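Local coordinates for LbaCas13a H328A (C2c2) (Lachnospiraceae bacterium NK4A179, PDB 5WLH), which is a CRISPR-Cas13a nuclease that binds a guide crRNA and, as in related Cas13a enzymes, probably uses it to recognise and cleave target RNA, at residues Y931-Y936 against I950-I955. Numbering follows the deposited sequence.
With nucleotides of chain B.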
loop_
_atom_site.group_PDB
_atom_site.type_symbol
_atom_site.label_atom_id
_atom_site.label_comp_id
_atom_site.label_asym_id
_atom_site.label_seq_id
_atom_site.Cartn_x
_atom_site.Cartn_y
_atom_site.Cartn_z
ATOM N N TYR A 931 5.517 -13.593 -4.463
ATOM C CA TYR A 931 4.137 -13.778 -4.022
ATOM C C TYR A 931 3.478 -14.913 -4.797
ATOM O O TYR A 931 2.882 -15.824 -4.213
ATOM C CB TYR A 931 3.384 -12.451 -4.200
ATOM C CG TYR A 931 2.006 -12.310 -3.589
ATOM C CD1 TYR A 931 1.483 -13.246 -2.694
ATOM C CD2 TYR A 931 1.228 -11.204 -3.911
ATOM C CE1 TYR A 931 0.204 -13.080 -2.156
ATOM C CE2 TYR A 931 -0.017 -11.034 -3.382
ATOM C CZ TYR A 931 -0.535 -11.966 -2.518
ATOM O OH TYR A 931 -1.802 -11.750 -2.027
ATOM N N VAL A 932 3.629 -14.910 -6.115
ATOM C CA VAL A 932 3.029 -15.973 -6.913
ATOM C C VAL A 932 3.611 -17.322 -6.506
ATOM O O VAL A 932 2.884 -18.307 -6.355
ATOM C CB VAL A 932 3.230 -15.681 -8.411
ATOM C CG1 VAL A 932 2.852 -16.891 -9.258
ATOM C CG2 VAL A 932 2.415 -14.431 -8.836
ATOM N N TRP A 933 4.931 -17.386 -6.322
ATOM C CA TRP A 933 5.546 -18.635 -5.877
ATOM C C TRP A 933 4.967 -19.077 -4.539
ATOM O O TRP A 933 4.656 -20.259 -4.340
ATOM C CB TRP A 933 7.063 -18.441 -5.785
ATOM C CG TRP A 933 7.848 -19.533 -5.065
ATOM C CD1 TRP A 933 8.421 -20.652 -5.631
ATOM C CD2 TRP A 933 8.174 -19.577 -3.674
ATOM N NE1 TRP A 933 9.073 -21.389 -4.664
ATOM C CE2 TRP A 933 8.924 -20.761 -3.455
ATOM C CE3 TRP A 933 7.896 -18.746 -2.586
ATOM C CZ2 TRP A 933 9.407 -21.114 -2.197
ATOM C CZ3 TRP A 933 8.365 -19.104 -1.337
ATOM C CH2 TRP A 933 9.119 -20.283 -1.152
ATOM N N ASP A 934 4.795 -18.132 -3.617
ATOM C CA ASP A 934 4.340 -18.482 -2.278
ATOM C C ASP A 934 2.898 -18.979 -2.295
ATOM O O ASP A 934 2.536 -19.891 -1.540
ATOM C CB ASP A 934 4.490 -17.269 -1.359
ATOM C CG ASP A 934 4.262 -17.619 0.092
ATOM O OD1 ASP A 934 5.089 -18.374 0.650
ATOM O OD2 ASP A 934 3.264 -17.147 0.673
ATOM N N ILE A 935 2.064 -18.392 -3.150
ATOM C CA ILE A 935 0.679 -18.843 -3.269
ATOM C C ILE A 935 0.627 -20.272 -3.783
ATOM O O ILE A 935 -0.108 -21.115 -3.255
ATOM C CB ILE A 935 -0.119 -17.919 -4.195
ATOM C CG1 ILE A 935 -0.176 -16.490 -3.630
ATOM C CG2 ILE A 935 -1.542 -18.492 -4.368
ATOM C CD1 ILE A 935 -0.456 -15.445 -4.710
ATOM N N TYR A 936 1.364 -20.546 -4.860
ATOM C CA TYR A 936 1.352 -21.895 -5.401
ATOM C C TYR A 936 1.923 -22.876 -4.390
ATOM O O TYR A 936 1.449 -24.012 -4.276
ATOM C CB TYR A 936 2.130 -21.926 -6.706
ATOM C CG TYR A 936 1.305 -21.406 -7.866
ATOM C CD1 TYR A 936 0.098 -22.008 -8.211
ATOM C CD2 TYR A 936 1.713 -20.302 -8.592
ATOM C CE1 TYR A 936 -0.664 -21.528 -9.260
ATOM C CE2 TYR A 936 0.955 -19.819 -9.653
ATOM C CZ TYR A 936 -0.225 -20.431 -9.975
ATOM O OH TYR A 936 -0.977 -19.957 -11.021
ATOM N N ILE A 950 -2.084 -17.623 -13.908
ATOM C CA ILE A 950 -0.980 -16.740 -13.579
ATOM C C ILE A 950 0.241 -17.633 -13.374
ATOM O O ILE A 950 0.285 -18.438 -12.437
ATOM C CB ILE A 950 -1.311 -15.884 -12.350
ATOM C CG1 ILE A 950 -2.310 -14.784 -12.750
ATOM C CG2 ILE A 950 -0.059 -15.265 -11.755
ATOM C CD1 ILE A 950 -3.488 -14.604 -11.815
ATOM N N ALA A 951 1.217 -17.527 -14.272
ATOM C CA ALA A 951 2.384 -18.394 -14.222
ATOM C C ALA A 951 3.395 -17.895 -13.191
ATOM O O ALA A 951 3.439 -16.713 -12.839
ATOM C CB ALA A 951 3.047 -18.478 -15.593
ATOM N N GLU A 952 4.233 -18.820 -12.714
ATOM C CA GLU A 952 5.321 -18.436 -11.821
ATOM C C GLU A 952 6.504 -17.821 -12.559
ATOM O O GLU A 952 7.268 -17.059 -11.953
ATOM C CB GLU A 952 5.816 -19.648 -11.014
ATOM C CG GLU A 952 4.850 -20.130 -9.949
ATOM C CD GLU A 952 5.306 -21.416 -9.278
ATOM O OE1 GLU A 952 6.389 -21.408 -8.661
ATOM O OE2 GLU A 952 4.585 -22.434 -9.379
ATOM N N ASP A 953 6.670 -18.123 -13.849
ATOM C CA ASP A 953 7.891 -17.807 -14.565
ATOM C C ASP A 953 7.692 -16.825 -15.711
ATOM O O ASP A 953 8.664 -16.461 -16.370
ATOM C CB ASP A 953 8.525 -19.097 -15.098
ATOM C CG ASP A 953 7.558 -19.917 -15.958
ATOM O OD1 ASP A 953 6.356 -19.573 -16.027
ATOM O OD2 ASP A 953 8.003 -20.915 -16.570
ATOM N N LYS A 954 6.470 -16.392 -15.967
ATOM C CA LYS A 954 6.199 -15.501 -17.082
ATOM C C LYS A 954 5.186 -14.451 -16.663
ATOM O O LYS A 954 4.387 -14.663 -15.750
ATOM C CB LYS A 954 5.663 -16.261 -18.298
ATOM C CG LYS A 954 6.710 -17.149 -18.949
ATOM C CD LYS A 954 6.074 -18.088 -19.962
ATOM C CE LYS A 954 6.726 -17.933 -21.321
ATOM N NZ LYS A 954 8.008 -18.680 -21.385
ATOM N N ILE A 955 5.229 -13.321 -17.354
ATOM C CA ILE A 955 4.281 -12.236 -17.162
ATOM C C ILE A 955 3.943 -11.693 -18.541
ATOM O O ILE A 955 4.844 -11.425 -19.342
ATOM C CB ILE A 955 4.850 -11.137 -16.238
ATOM C CG1 ILE A 955 3.857 -9.982 -16.076
ATOM C CG2 ILE A 955 6.212 -10.634 -16.716
ATOM C CD1 ILE A 955 2.862 -10.214 -14.968
ATOM P P A B 25 -3.169 -13.243 5.681
ATOM O OP1 A B 25 -2.971 -14.704 5.447
ATOM O OP2 A B 25 -3.028 -12.691 7.047
ATOM O "O5'" A B 25 -2.159 -12.483 4.725
ATOM C "C5'" A B 25 -2.209 -11.072 4.558
ATOM C "C4'" A B 25 -2.063 -10.699 3.107
ATOM O "O4'" A B 25 -0.690 -10.908 2.675
ATOM C "C3'" A B 25 -2.942 -11.496 2.139
ATOM O "O3'" A B 25 -3.391 -10.622 1.111
ATOM C "C2'" A B 25 -1.963 -12.477 1.511
ATOM O "O2'" A B 25 -2.341 -12.931 0.226
ATOM C "C1'" A B 25 -0.703 -11.628 1.458
ATOM N N9 A B 25 0.519 -12.407 1.302
ATOM C C8 A B 25 0.767 -13.677 1.764
ATOM N N7 A B 25 1.942 -14.138 1.405
ATOM C C5 A B 25 2.483 -13.103 0.657
ATOM C C6 A B 25 3.710 -12.968 -0.003
ATOM N N6 A B 25 4.634 -13.932 -0.000
ATOM N N1 A B 25 3.946 -11.823 -0.675
ATOM C C2 A B 25 3.016 -10.861 -0.677
ATOM N N3 A B 25 1.819 -10.881 -0.089
ATOM C C4 A B 25 1.618 -12.037 0.568
HETATM O O HOH W 1 5.529 -22.580 -5.674
#
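Tyr936 reaches from the helix to the loop and donates its phenol OH to Ile950 O, which lies in the plane of the ring at its edge, a hydrogen bond whose 2.4 Å length from OH is doubtfully short. Beside it the extended Glu952 side chain passes obliquely, with CG 3.4 Å from Tyr936 CD2 and the carboxylate only 23° from the ring plane. OE1 of Glu952 lies 3.7 Å from Trp933 CD1, and a water that donates to Trp933 O also gives OE1 a weak bond. Val932 divides its methyls between the two parts of the loop: CG1, anti to the backbone N (chi1 169°), meets Ala951 O and Glu952 CG, while CG2 touches Ile950 CG2 at 3.9 Å. Turned to the RNA instead, Tyr931 lays one ring face against the base of A25 of chain B, N3 sitting 3.3 Å above the ring centre, and its OH donates to O2' at 2.6 Å. An alanine here would probably leave that base face without the ring that covers it and the ribose hydroxyl without this donor. Helix 915-941 therefore meets the bound crRNA through Tyr931 and the loop before strand 954-955 through Val932, Trp933 and Tyr936; helix 486-517 packs against Tyr931, Ile935 and Ile950, and helix 805-813 against Trp933.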